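Local coordinates for protein WipB (Legionella pneumophila, PDB 5NNY) that acts in the host cell as a translocated Ser/Thr phosphatase effector that targets the lysosomal nutrient-sensing machinery, represented here by its phosphatase domain, at residues Ala136-Lys141 and Gly254-Leu259; Gly130-Glu135 and Leu147-Leu152; Phe122-Ser127 and Lys188-Ile193. One frame throughout, in Å; residues are numbered along the deposited sequence. Where two conformers were deposited one is given.

Contact 1. Residues Ala136-Lys141 and Gly254-Leu259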
ATOM      1  N   ALA A 136      -2.781  12.424  -1.215  1.00 17.92           N
ATOM      2  CA  ALA A 136      -3.534  12.919  -2.360  1.00 15.99           C
ATOM      3  C   ALA A 136      -5.030  12.793  -2.133  1.00 16.58           C
ATOM      4  O   ALA A 136      -5.789  13.731  -2.405  1.00 19.94           O
ATOM      5  CB  ALA A 136      -3.126  12.154  -3.617  1.00 19.10           C
ATOM      6  N   CYS A 137      -5.478  11.645  -1.636  1.00 17.38           N
ATOM      7  CA  CYS A 137      -6.909  11.442  -1.447  1.00 16.67           C
ATOM      8  C   CYS A 137      -7.439  12.255  -0.280  1.00 19.29           C
ATOM      9  O   CYS A 137      -8.528  12.837  -0.372  1.00 19.13           O
ATOM     10  CB  CYS A 137      -7.210   9.955  -1.239  1.00 14.75           C
ATOM     11  SG  CYS A 137      -6.979   8.971  -2.730  1.00 20.63           S
ATOM     12  N   GLU A 138      -6.684  12.312   0.824  1.00 15.99           N
ATOM     13  CA  GLU A 138      -7.139  13.063   1.994  1.00 14.81           C
ATOM     14  C   GLU A 138      -7.204  14.567   1.735  1.00 16.41           C
ATOM     15  O   GLU A 138      -8.031  15.265   2.337  1.00 21.41           O
ATOM     16  CB  GLU A 138      -6.213  12.800   3.186  1.00 20.65           C
ATOM     17  CG  GLU A 138      -6.313  11.418   3.794  1.00 16.15           C
ATOM     18  CD  GLU A 138      -5.531  11.330   5.087  1.00 21.98           C
ATOM     19  OE1 GLU A 138      -4.627  12.180   5.295  1.00 22.41           O
ATOM     20  OE2 GLU A 138      -5.833  10.436   5.892  1.00 19.46           O
ATOM     21  N   LEU A 139      -6.333  15.097   0.875  1.00 19.85           N
ATOM     22  CA  LEU A 139      -6.307  16.532   0.609  1.00 22.67           C
ATOM     23  C   LEU A 139      -7.008  16.900  -0.692  1.00 23.20           C
ATOM     24  O   LEU A 139      -6.785  17.995  -1.223  1.00 22.52           O
ATOM     25  CB  LEU A 139      -4.860  17.052   0.604  1.00 17.11           C
ATOM     26  CG  LEU A 139      -4.106  16.841   1.924  1.00 19.92           C
ATOM     27  CD1 LEU A 139      -2.728  17.483   1.880  1.00 21.38           C
ATOM     28  CD2 LEU A 139      -4.910  17.365   3.105  1.00 20.14           C
ATOM     29  N   PHE A 140      -7.868  16.020  -1.195  1.00 20.81           N
ATOM     30  CA  PHE A 140      -8.536  16.249  -2.473  1.00 24.40           C
ATOM     31  C   PHE A 140      -9.244  17.605  -2.497  1.00 20.64           C
ATOM     32  O   PHE A 140      -9.055  18.413  -3.418  1.00 21.59           O
ATOM     33  CB  PHE A 140      -9.516  15.102  -2.723  1.00 20.19           C
ATOM     34  CG  PHE A 140     -10.294  15.227  -4.002  1.00 18.10           C
ATOM     35  CD1 PHE A 140      -9.700  14.955  -5.225  1.00 21.54           C
ATOM     36  CD2 PHE A 140     -11.651  15.551  -3.969  1.00 21.21           C
ATOM     37  CE1 PHE A 140     -10.448  15.041  -6.410  1.00 17.79           C
ATOM     38  CE2 PHE A 140     -12.394  15.632  -5.131  1.00 24.70           C
ATOM     39  CZ  PHE A 140     -11.796  15.382  -6.354  1.00 24.05           C
ATOM     40  N   LYS A 141     -10.037  17.890  -1.462  1.00 17.03           N
ATOM     41  CA  LYS A 141     -10.790  19.144  -1.442  1.00 26.66           C
ATOM     42  C   LYS A 141      -9.872  20.341  -1.235  1.00 30.27           C
ATOM     43  O   LYS A 141     -10.035  21.376  -1.888  1.00 28.57           O
ATOM     44  CB  LYS A 141     -11.851  19.110  -0.345  1.00 31.34           C
ATOM     45  CG  LYS A 141     -13.266  18.879  -0.838  1.00 45.87           C
ATOM     46  CD  LYS A 141     -14.287  18.995   0.294  1.00 51.52           C
ATOM     47  CE  LYS A 141     -14.760  20.434   0.488  1.00 55.19           C
ATOM     48  NZ  LYS A 141     -15.726  20.546   1.628  1.00 58.75           N
ATOM     49  N   GLY A 254      -9.605  11.174   7.914  1.00 20.11           N
ATOM     50  CA  GLY A 254      -8.863  11.806   6.844  1.00 20.00           C
ATOM     51  C   GLY A 254      -7.634  12.537   7.327  1.00 22.36           C
ATOM     52  O   GLY A 254      -7.259  13.563   6.743  1.00 21.66           O
ATOM     53  N   GLU A 255      -7.002  12.045   8.400  1.00 20.01           N
ATOM     54  CA  GLU A 255      -5.914  12.752   9.068  1.00 23.13           C
ATOM     55  C   GLU A 255      -4.625  11.936   9.150  1.00 21.70           C
ATOM     56  O   GLU A 255      -3.750  12.262   9.955  1.00 19.18           O
ATOM     57  CB  GLU A 255      -6.355  13.178  10.469  1.00 25.15           C
ATOM     58  CG  GLU A 255      -7.527  14.188  10.448  1.00 26.04           C
ATOM     59  CD  GLU A 255      -7.806  14.772  11.816  1.00 41.85           C
ATOM     60  OE1 GLU A 255      -7.474  15.957  12.041  1.00 48.11           O
ATOM     61  OE2 GLU A 255      -8.334  14.039  12.674  1.00 47.37           O
ATOM     62  N   ILE A 256      -4.488  10.877   8.347  1.00 21.09           N
ATOM     63  CA  ILE A 256      -3.192  10.199   8.261  1.00 18.89           C
ATOM     64  C   ILE A 256      -2.109  11.202   7.896  1.00 17.71           C
ATOM     65  O   ILE A 256      -0.979  11.134   8.396  1.00 22.22           O
ATOM     66  CB  ILE A 256      -3.234   9.044   7.244  1.00 22.94           C
ATOM     67  CG1 ILE A 256      -4.093   7.896   7.764  1.00 18.92           C
ATOM     68  CG2 ILE A 256      -1.830   8.520   6.960  1.00 24.24           C
ATOM     69  CD1 ILE A 256      -4.494   6.902   6.660  1.00 22.29           C
ATOM     70  N   HIS A 257      -2.449  12.170   7.034  1.00 17.72           N
ATOM     71  CA  HIS A 257      -1.451  13.130   6.577  1.00 18.86           C
ATOM     72  C   HIS A 257      -0.932  14.026   7.704  1.00 20.64           C
ATOM     73  O   HIS A 257       0.093  14.686   7.517  1.00 21.48           O
ATOM     74  CB  HIS A 257      -2.012  13.998   5.437  1.00 14.98           C
ATOM     75  CG  HIS A 257      -3.039  14.990   5.885  1.00 23.30           C
ATOM     76  ND1 HIS A 257      -4.379  14.681   5.981  1.00 24.64           N
ATOM     77  CD2 HIS A 257      -2.923  16.285   6.263  1.00 24.14           C
ATOM     78  CE1 HIS A 257      -5.047  15.742   6.397  1.00 20.16           C
ATOM     79  NE2 HIS A 257      -4.188  16.731   6.568  1.00 26.20           N
ATOM     80  N   THR A 258      -1.611  14.073   8.860  1.00 18.19           N
ATOM     81  CA  THR A 258      -1.132  14.844  10.005  1.00 20.59           C
ATOM     82  C   THR A 258      -0.098  14.086  10.838  1.00 21.99           C
ATOM     83  O   THR A 258       0.430  14.647  11.814  1.00 23.53           O
ATOM     84  CB  THR A 258      -2.299  15.261  10.917  1.00 18.64           C
ATOM     85  OG1 THR A 258      -2.790  14.114  11.615  1.00 23.67           O
ATOM     86  CG2 THR A 258      -3.458  15.896  10.123  1.00 21.09           C
ATOM     87  N   LEU A 259       0.205  12.832  10.492  1.00 18.12           N
ATOM     88  CA  LEU A 259       1.131  12.040  11.301  1.00 16.62           C
ATOM     89  C   LEU A 259       2.601  12.273  10.960  1.00 18.54           C
ATOM     90  O   LEU A 259       3.454  11.601  11.548  1.00 23.58           O
ATOM     91  CB  LEU A 259       0.804  10.557  11.174  1.00 19.07           C
ATOM     92  CG  LEU A 259      -0.594  10.184  11.681  1.00 23.73           C
ATOM     93  CD1 LEU A 259      -0.953   8.744  11.305  1.00 22.25           C
ATOM     94  CD2 LEU A 259      -0.670  10.360  13.204  1.00 22.25           C
TER
HETATM   95  O   HOH W   1      -9.118  14.650   4.847  1.00 35.48           O

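Contact 2. Residues Gly130-Glu135 and Leu147-Leu152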
ATOM      1  N   GLY A 130       2.677   4.317  -0.738  1.00 19.62           N
ATOM      2  CA  GLY A 130       1.279   4.330  -0.418  1.00 20.17           C
ATOM      3  C   GLY A 130       0.794   5.578   0.300  1.00 27.12           C
ATOM      4  O   GLY A 130      -0.263   6.069   0.089  1.00 19.21           O
ATOM      5  N   ILE A 131       1.672   6.155   1.096  1.00 21.61           N
ATOM      6  CA  ILE A 131       1.352   7.352   1.809  1.00 21.17           C
ATOM      7  C   ILE A 131       1.114   8.565   0.850  1.00 16.83           C
ATOM      8  O   ILE A 131       0.427   9.446   1.170  1.00 16.15           O
ATOM      9  CB  ILE A 131       2.407   7.598   2.898  1.00 24.22           C
ATOM     10  CG1 ILE A 131       1.773   7.876   4.218  1.00 25.41           C
ATOM     11  CG2 ILE A 131       3.331   8.695   2.519  1.00 31.91           C
ATOM     12  CD1 ILE A 131       2.725   7.679   5.347  1.00 25.99           C
ATOM     13  N   GLU A 132       1.739   8.581  -0.315  1.00 14.50           N
ATOM     14  CA  GLU A 132       1.484   9.617  -1.259  1.00 16.22           C
ATOM     15  C   GLU A 132       0.033   9.489  -1.784  1.00 20.24           C
ATOM     16  O   GLU A 132      -0.633  10.463  -1.964  1.00 18.09           O
ATOM     17  CB  GLU A 132       2.476   9.556  -2.388  1.00 22.26           C
ATOM     18  CG  GLU A 132       2.144  10.480  -3.506  1.00 22.11           C
ATOM     19  CD  GLU A 132       3.262  10.641  -4.541  1.00 24.52           C
ATOM     20  OE1 GLU A 132       4.337  10.122  -4.383  1.00 26.61           O
ATOM     21  OE2 GLU A 132       3.008  11.291  -5.535  1.00 28.97           O
ATOM     22  N   PHE A 133      -0.417   8.267  -2.026  1.00 16.37           N
ATOM     23  CA  PHE A 133      -1.814   8.086  -2.431  1.00 18.88           C
ATOM     24  C   PHE A 133      -2.774   8.521  -1.320  1.00 21.50           C
ATOM     25  O   PHE A 133      -3.782   9.202  -1.585  1.00 18.85           O
ATOM     26  CB  PHE A 133      -2.054   6.625  -2.832  1.00 14.06           C
ATOM     27  CG  PHE A 133      -3.456   6.347  -3.328  1.00 13.89           C
ATOM     28  CD1 PHE A 133      -3.871   6.828  -4.558  1.00 16.49           C
ATOM     29  CD2 PHE A 133      -4.354   5.643  -2.538  1.00 21.95           C
ATOM     30  CE1 PHE A 133      -5.161   6.577  -5.027  1.00 23.30           C
ATOM     31  CE2 PHE A 133      -5.642   5.364  -2.994  1.00 23.48           C
ATOM     32  CZ  PHE A 133      -6.048   5.852  -4.243  1.00 19.70           C
ATOM     33  N   VAL A 134      -2.457   8.155  -0.074  1.00 19.04           N
ATOM     34  CA  VAL A 134      -3.255   8.571   1.074  1.00 18.32           C
ATOM     35  C   VAL A 134      -3.370  10.092   1.107  1.00 17.47           C
ATOM     36  O   VAL A 134      -4.456  10.656   1.272  1.00 18.89           O
ATOM     37  CB  VAL A 134      -2.627   8.034   2.374  1.00 32.35           C
ATOM     38  CG1 VAL A 134      -3.252   8.740   3.573  1.00 25.21           C
ATOM     39  CG2 VAL A 134      -2.784   6.520   2.455  1.00 32.33           C
ATOM     40  N   GLU A 135      -2.234  10.774   1.013  1.00 16.25           N
ATOM     41  CA  GLU A 135      -2.224  12.225   1.142  1.00 11.25           C
ATOM     42  C   GLU A 135      -3.012  12.874   0.021  1.00 15.99           C
ATOM     43  O   GLU A 135      -3.817  13.775   0.263  1.00 17.26           O
ATOM     44  CB  GLU A 135      -0.784  12.742   1.150  1.00 16.32           C
ATOM     45  CG  GLU A 135      -0.680  14.222   1.575  1.00 24.77           C
ATOM     46  CD  GLU A 135       0.727  14.765   1.398  1.00 26.45           C
ATOM     47  OE1 GLU A 135       1.061  15.178   0.260  1.00 28.40           O
ATOM     48  OE2 GLU A 135       1.493  14.747   2.388  1.00 24.13           O
ATOM     49  N   LEU A 147      -6.304  15.235  -7.302  1.00 19.20           N
ATOM     50  CA  LEU A 147      -5.397  14.343  -6.574  1.00 17.58           C
ATOM     51  C   LEU A 147      -3.975  14.775  -6.891  1.00 19.20           C
ATOM     52  O   LEU A 147      -3.509  14.582  -8.016  1.00 21.70           O
ATOM     53  CB  LEU A 147      -5.626  12.885  -6.977  1.00 16.26           C
ATOM     54  CG  LEU A 147      -7.010  12.299  -6.717  1.00 20.89           C
ATOM     55  CD1 LEU A 147      -7.159  10.945  -7.409  1.00 24.03           C
ATOM     56  CD2 LEU A 147      -7.243  12.159  -5.222  1.00 16.98           C
ATOM     57  N   VAL A 148      -3.280  15.354  -5.908  1.00 15.58           N
ATOM     58  CA  VAL A 148      -1.925  15.839  -6.144  1.00 14.66           C
ATOM     59  C   VAL A 148      -1.114  15.605  -4.881  1.00 18.39           C
ATOM     60  O   VAL A 148      -1.643  15.594  -3.765  1.00 23.97           O
ATOM     61  CB  VAL A 148      -1.862  17.338  -6.555  1.00 27.21           C
ATOM     62  CG1 VAL A 148      -2.293  17.554  -8.023  1.00 31.90           C
ATOM     63  CG2 VAL A 148      -2.691  18.187  -5.618  1.00 24.87           C
ATOM     64  N   ALA A 149       0.186  15.443  -5.067  1.00 17.47           N
ATOM     65  CA  ALA A 149       1.091  15.302  -3.937  1.00 17.82           C
ATOM     66  C   ALA A 149       2.474  15.738  -4.377  1.00 25.38           C
ATOM     67  O   ALA A 149       3.348  14.902  -4.612  1.00 22.80           O
ATOM     68  CB  ALA A 149       1.099  13.857  -3.422  1.00 19.06           C
ATOM     69  N   LYS A 150       2.671  17.047  -4.526  1.00 21.83           N
ATOM     70  CA  LYS A 150       3.868  17.534  -5.201  1.00 26.64           C
ATOM     71  C   LYS A 150       5.133  17.281  -4.387  1.00 22.46           C
ATOM     72  O   LYS A 150       6.150  16.841  -4.934  1.00 27.23           O
ATOM     73  CB  LYS A 150       3.714  19.018  -5.522  1.00 29.86           C
ATOM     74  CG  LYS A 150       4.774  19.537  -6.472  1.00 41.13           C
ATOM     75  CD  LYS A 150       4.460  20.956  -6.916  1.00 43.03           C
ATOM     76  CE  LYS A 150       4.328  21.902  -5.723  1.00 47.78           C
ATOM     77  NZ  LYS A 150       5.525  21.835  -4.822  1.00 50.98           N
ATOM     78  N   ARG A 151       5.089  17.526  -3.072  1.00 22.39           N
ATOM     79  CA  ARG A 151       6.297  17.390  -2.256  1.00 24.15           C
ATOM     80  C   ARG A 151       6.684  15.922  -2.086  1.00 25.77           C
ATOM     81  O   ARG A 151       7.859  15.558  -2.211  1.00 25.66           O
ATOM     82  CB  ARG A 151       6.116  18.071  -0.889  1.00 36.61           C
ATOM     83  CG  ARG A 151       5.588  19.518  -0.920  1.00 43.91           C
ATOM     84  CD  ARG A 151       6.420  20.514  -0.088  1.00 49.94           C
ATOM     85  NE  ARG A 151       6.323  20.357   1.373  1.00 54.33           N
ATOM     86  CZ  ARG A 151       5.485  21.028   2.166  1.00 53.16           C
ATOM     87  NH1 ARG A 151       5.507  20.819   3.482  1.00 49.28           N
ATOM     88  NH2 ARG A 151       4.621  21.898   1.657  1.00 55.77           N
ATOM     89  N   LEU A 152       5.705  15.053  -1.814  1.00 19.93           N
ATOM     90  CA  LEU A 152       6.006  13.627  -1.753  1.00 16.64           C
ATOM     91  C   LEU A 152       6.492  13.091  -3.094  1.00 19.89           C
ATOM     92  O   LEU A 152       7.353  12.208  -3.135  1.00 25.13           O
ATOM     93  CB  LEU A 152       4.776  12.857  -1.285  1.00 17.14           C
ATOM     94  CG  LEU A 152       4.410  13.169   0.165  1.00 15.56           C
ATOM     95  CD1 LEU A 152       3.167  12.372   0.549  1.00 18.62           C
ATOM     96  CD2 LEU A 152       5.604  12.835   1.089  1.00 21.04           C
TER
HETATM   97  O   HOH W   2       3.219  13.504  -7.437  1.00 40.70           O
HETATM   98  O   HOH W   3       2.931  16.094  -1.041  1.00 20.19           O
HETATM   99  O   HOH W   4      -1.282  16.277  -1.270  1.00 34.00           O

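Contact 3. Residues Phe122-Ser127 and Lys188-Ile193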
ATOM      1  N   PHE A 122      -7.267  -9.381   3.586  1.00 22.82           N
ATOM      2  CA  PHE A 122      -6.007  -8.788   3.159  1.00 24.35           C
ATOM      3  C   PHE A 122      -5.642  -7.595   4.029  1.00 22.53           C
ATOM      4  O   PHE A 122      -6.497  -6.945   4.624  1.00 22.39           O
ATOM      5  CB  PHE A 122      -6.024  -8.387   1.664  1.00 22.00           C
ATOM      6  CG  PHE A 122      -6.950  -7.240   1.306  1.00 24.40           C
ATOM      7  CD1 PHE A 122      -8.299  -7.461   1.074  1.00 22.95           C
ATOM      8  CD2 PHE A 122      -6.446  -5.956   1.125  1.00 19.11           C
ATOM      9  CE1 PHE A 122      -9.140  -6.415   0.716  1.00 28.98           C
ATOM     10  CE2 PHE A 122      -7.268  -4.899   0.773  1.00 20.60           C
ATOM     11  CZ  PHE A 122      -8.625  -5.128   0.561  1.00 26.69           C
ATOM     12  N   GLU A 123      -4.349  -7.332   4.144  0.72 19.77           N
ATOM     13  CA  GLU A 123      -3.908  -6.128   4.833  0.72 21.39           C
ATOM     14  C   GLU A 123      -2.727  -5.541   4.087  0.72 22.54           C
ATOM     15  O   GLU A 123      -1.952  -6.258   3.448  0.72 18.53           O
ATOM     16  CB  GLU A 123      -3.525  -6.378   6.295  0.72 26.25           C
ATOM     17  CG  GLU A 123      -2.465  -7.425   6.468  0.72 33.99           C
ATOM     18  CD  GLU A 123      -2.244  -7.780   7.922  0.72 37.39           C
ATOM     19  OE1 GLU A 123      -1.078  -8.003   8.291  0.72 43.02           O
ATOM     20  OE2 GLU A 123      -3.233  -7.824   8.691  0.72 35.56           O
ATOM     21  N   ILE A 124      -2.610  -4.221   4.195  1.00 20.48           N
ATOM     22  CA  ILE A 124      -1.660  -3.403   3.453  1.00 19.62           C
ATOM     23  C   ILE A 124      -0.812  -2.642   4.458  1.00 18.23           C
ATOM     24  O   ILE A 124      -1.340  -1.876   5.267  1.00 23.91           O
ATOM     25  CB  ILE A 124      -2.376  -2.424   2.507  1.00 18.46           C
ATOM     26  CG1 ILE A 124      -3.272  -3.208   1.558  1.00 21.58           C
ATOM     27  CG2 ILE A 124      -1.367  -1.617   1.702  1.00 22.36           C
ATOM     28  CD1 ILE A 124      -4.219  -2.332   0.727  1.00 24.77           C
ATOM     29  N   LEU A 125       0.495  -2.859   4.410  0.51 18.13           N
ATOM     30  CA  LEU A 125       1.406  -2.224   5.350  0.51 16.57           C
ATOM     31  C   LEU A 125       1.782  -0.855   4.817  0.51 18.19           C
ATOM     32  O   LEU A 125       2.137  -0.719   3.642  0.51 21.12           O
ATOM     33  CB  LEU A 125       2.649  -3.084   5.572  0.51 21.64           C
ATOM     34  CG  LEU A 125       2.344  -4.271   6.485  0.51 28.94           C
ATOM     35  CD1 LEU A 125       3.414  -5.327   6.384  0.51 33.08           C
ATOM     36  CD2 LEU A 125       2.178  -3.798   7.923  0.51 37.02           C
ATOM     37  N   LEU A 126       1.676   0.154   5.676  1.00 19.92           N
ATOM     38  CA  LEU A 126       1.935   1.532   5.253  1.00 13.36           C
ATOM     39  C   LEU A 126       3.353   1.686   4.709  1.00 18.93           C
ATOM     40  O   LEU A 126       4.325   1.197   5.304  1.00 20.96           O
ATOM     41  CB  LEU A 126       1.717   2.490   6.434  1.00 17.48           C
ATOM     42  CG  LEU A 126       1.714   3.990   6.127  1.00 31.45           C
ATOM     43  CD1 LEU A 126       0.571   4.326   5.175  1.00 26.34           C
ATOM     44  CD2 LEU A 126       1.623   4.837   7.401  1.00 23.15           C
ATOM     45  N   SER A 127       3.469   2.368   3.561  1.00 17.97           N
ATOM     46  CA  SER A 127       4.749   2.608   2.920  1.00 16.95           C
ATOM     47  C   SER A 127       4.817   4.062   2.485  1.00 20.45           C
ATOM     48  O   SER A 127       3.807   4.775   2.458  1.00 16.88           O
ATOM     49  CB  SER A 127       4.980   1.685   1.703  1.00 16.91           C
ATOM     50  OG  SER A 127       4.063   1.929   0.631  1.00 20.90           O
ATOM     51  N   LYS A 188      -9.272   1.329   4.986  1.00 23.66           N
ATOM     52  CA  LYS A 188      -9.621   0.518   6.139  1.00 29.50           C
ATOM     53  C   LYS A 188      -8.857  -0.801   6.186  1.00 27.07           C
ATOM     54  O   LYS A 188      -8.989  -1.536   7.168  1.00 31.51           O
ATOM     55  CB  LYS A 188     -11.133   0.296   6.166  1.00 37.69           C
ATOM     56  CG  LYS A 188     -11.903   1.587   6.495  1.00 40.39           C
ATOM     57  CD  LYS A 188     -13.363   1.569   6.026  1.00 46.75           C
ATOM     58  CE  LYS A 188     -13.922   3.005   5.847  1.00 50.18           C
ATOM     59  NZ  LYS A 188     -14.177   3.733   7.133  1.00 47.63           N
ATOM     60  N   HIS A 189      -8.044  -1.103   5.173  1.00 20.59           N
ATOM     61  CA  HIS A 189      -7.195  -2.288   5.186  1.00 20.76           C
ATOM     62  C   HIS A 189      -5.738  -1.939   5.452  1.00 23.88           C
ATOM     63  O   HIS A 189      -4.875  -2.829   5.439  1.00 23.23           O
ATOM     64  CB  HIS A 189      -7.321  -3.060   3.863  1.00 16.12           C
ATOM     65  CG  HIS A 189      -8.623  -3.782   3.723  1.00 27.09           C
ATOM     66  ND1 HIS A 189      -9.764  -3.167   3.250  1.00 26.71           N
ATOM     67  CD2 HIS A 189      -8.981  -5.047   4.048  1.00 24.30           C
ATOM     68  CE1 HIS A 189     -10.761  -4.032   3.256  1.00 27.03           C
ATOM     69  NE2 HIS A 189     -10.315  -5.180   3.738  1.00 30.52           N
ATOM     70  N   LEU A 190      -5.465  -0.669   5.711  1.00 21.18           N
ATOM     71  CA  LEU A 190      -4.132  -0.179   6.006  1.00 18.78           C
ATOM     72  C   LEU A 190      -3.758  -0.460   7.461  1.00 22.50           C
ATOM     73  O   LEU A 190      -4.579  -0.319   8.374  1.00 25.55           O
ATOM     74  CB  LEU A 190      -4.085   1.326   5.738  1.00 23.74           C
ATOM     75  CG  LEU A 190      -2.952   2.082   5.057  1.00 30.31           C
ATOM     76  CD1 LEU A 190      -2.298   1.296   3.926  1.00 20.45           C
ATOM     77  CD2 LEU A 190      -3.487   3.433   4.535  1.00 22.43           C
ATOM     78  N   LYS A 191      -2.512  -0.858   7.667  1.00 21.45           N
ATOM     79  CA  LYS A 191      -1.936  -1.035   8.997  1.00 20.83           C
ATOM     80  C   LYS A 191      -0.533  -0.454   8.957  1.00 18.13           C
ATOM     81  O   LYS A 191       0.157  -0.574   7.952  1.00 23.41           O
ATOM     82  CB  LYS A 191      -1.864  -2.514   9.409  1.00 21.12           C
ATOM     83  CG  LYS A 191      -3.183  -3.254   9.319  1.00 25.40           C
ATOM     84  CD  LYS A 191      -3.710  -3.587  10.687  1.00 36.21           C
ATOM     85  CE  LYS A 191      -4.835  -4.609  10.627  1.00 46.04           C
ATOM     86  NZ  LYS A 191      -4.301  -6.005  10.605  1.00 49.96           N
ATOM     87  N   ILE A 192      -0.122   0.194  10.052  0.51 16.33           N
ATOM     88  CA  ILE A 192       1.265   0.656  10.138  0.51 21.16           C
ATOM     89  C   ILE A 192       2.200  -0.533  10.273  0.51 21.61           C
ATOM     90  O   ILE A 192       3.203  -0.651   9.561  0.51 19.54           O
ATOM     91  CB  ILE A 192       1.466   1.623  11.319  0.51 24.95           C
ATOM     92  CG1 ILE A 192       0.474   2.774  11.301  0.51 25.50           C
ATOM     93  CG2 ILE A 192       2.888   2.175  11.311  0.51 29.53           C
ATOM     94  CD1 ILE A 192       0.679   3.717  12.472  0.51 31.44           C
ATOM     95  N   ILE A 193       1.899  -1.412  11.224  1.00 16.77           N
ATOM     96  CA  ILE A 193       2.647  -2.638  11.436  1.00 19.85           C
ATOM     97  C   ILE A 193       1.609  -3.726  11.687  1.00 23.51           C
ATOM     98  O   ILE A 193       0.447  -3.448  11.999  1.00 23.91           O
ATOM     99  CB  ILE A 193       3.650  -2.549  12.615  1.00 26.89           C
ATOM    100  CG1 ILE A 193       2.937  -2.092  13.889  1.00 30.07           C
ATOM    101  CG2 ILE A 193       4.812  -1.622  12.288  1.00 21.14           C
ATOM    102  CD1 ILE A 193       3.817  -2.079  15.113  1.00 31.69           C
TER
HETATM  103  O   HOH W   5      -9.851  -8.057   4.622  1.00 36.17           O
HETATM  104  O   HOH W   6       4.882  -0.321   7.508  1.00 19.87           O

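Contact 1. Residues Ala136-Lys141 and Gly254-Leu259
The Glu-138 carboxylate is gripped by three N-H groups of one short turn. The turn follows helix 233-253, which ends in a Schellman motif at Gly-254, and faces the last helical residue of helix 128-138. Glu-138 CG stands anti to its carbonyl carbon and the chain is extended, so both oxygens reach the start of the 3-10 segment 256-258. Glu-138 OE2 receives Ile-256 N at 2.8 Å, and Glu-138 OE1 receives His-257 N at 2.8 Å, each through the syn lone pair. Glu-138 OE1 also takes His-257 ND1 at 2.6 Å, from above the carboxylate plane but within the imidazole plane; the two planes stand 81° apart. This His-carboxylate bond fixes the ring's rotation and may favour a charged imidazole. His-257 CG sits in the crowded position between backbone N and carbonyl carbon (chi1 72°), which brings ND1 to the same oxygen as its own N. Leu-139 packs on the ring: its CD2 lies over the centre, 3.7 Å from the His-257 centroid, a CH-pi contact, while Thr-258 CG2 lies against the opposite face. Water 1 links the two backbones, donating to Glu-138 O at 2.8 Å and to Gly-254 O at 2.9 Å.

Contact 2. Residues Gly130-Glu135 and Leu147-Leu152
Leu-152 meets three side chains of helix 128-138, each at a different attitude. Glu-135 comes tip to tip with it, Glu-132 slides past it in the opposite direction, and Ile-131 crosses it at about a right angle. In Glu-135, CG is anti to the backbone N and the chain is extended, but the carboxylate is turned across it (chi3 84°). The flat of that group therefore lies against the Leu-152 methyl, with CD1 3.4 Å from Glu-135 OE2 and 3.5 Å from Glu-135 CD. Glu-132 also has CG anti to N, yet its carboxylate lies nearly in line with the chain (chi3 -5°); its CG rests on Ala-149 CB at 3.5 Å. Ile-131 CG2 adds a looser apolar touch to Leu-152 CD1, at 4.2 Å.

No direct hydrogen bond joins the segments, and water does the polar work. Glu-135 OE1 accepts from water 3 at 2.5 Å and from water 4 at 3.0 Å. Water 3 in turn accepts Leu-152 N, and water 4 donates to Val-148 O at 2.6 Å. Glu-135 OE2 is bonded to Tyr-260 OH and His-262 NE2, a setting that would favour a charged carboxylate despite burial. Glu-132 OE1 is held by Gln-156 NE2.

Within the phosphatase domain, strand 121-125 of the central sheet leads into helix 128-138. The chain then folds back, packing Ala-149 and Leu-152, just before and within the short, weakly bonded helix 150-153, against it. Leu-152 and Ile-131 both continue onto Met-265 of helix 262-270. On another side of helix 128-138, Phe-133 makes an edge-to-face contact with Tyr-186 and touches Val-178 of helix 175-186 and Phe-161 of helix 159-169.

Contact 3. Residues Phe122-Ser127 and Lys188-Ile193
The rings of Phe-122 and His-189 lie one over the other, each with an atom of its partner above its centre: His-189 CD2 over the phenyl, Phe-122 CZ over the imidazole. They stand at the start of a parallel strand pairing, 121-125 with 190-198, inside the mixed sheet of the calcineurin-like phosphoesterase fold. It is an offset stack, with planes only 7° apart and the Phe-122 and His-189 centroids 3.8 Å from each other. Ile-124 CD1 sits at the phenyl edge; Phe-122 O and water 5 sit at the imidazole edge. The phenyl also touches helix 105-117. His-189 ND1 is bonded to Val-185 O.

Ile-124 bonds on both sides of Leu-190: Ile-124 N to His-189 O at 2.9 Å, then Lys-191 N to Ile-124 O at 2.9 Å, nearly along the C=O axis. Leu-126 N follows, reaching Lys-191 O at 2.8 Å. Ile-124 and Leu-190 share one face of the sheet, where CG2 of the former meets CD1 of the latter at 3.8 Å. Leu-125 and Lys-191 share the other. Lys-191 bends at chi2 and chi4 so that its NZ makes a salt bridge to Glu-123 OE2 at 2.8 Å, from above the carboxylate plane. Glu-123 OE1 is engaged by Arg-92 NE and Ser-194 OG. Just beyond the paired residues, water 6 bridges the two backbones, donating to Leu-126 O and to Ile-192 O, each at 2.7 Å.

How the contacts relate
Strand 121-125 leads straight into helix 128-138, so one run of chain serves all three contacts. Contact 2 closes the shortest loop, returning the chain at 147-152. That loop lies wholly within the larger one that contact 3 closes when strand 190-198 joins the sheet. Contact 1 starts inside both loops, at 136-141, and closes beyond both at 254-259, crossing each of them. The sheet, helix 128-138, the short helix 150-153 with the segment leading into it, and the end of helix 233-253 are thereby tied together. Small apolar touches join the sites: Val-134 CG2 and Ile-256 CD1 both meet Leu-190 CD2, Val-134 CG1 meets Ile-256 CG2, and Ile-131 CD1 packs on Leu-126 CD2.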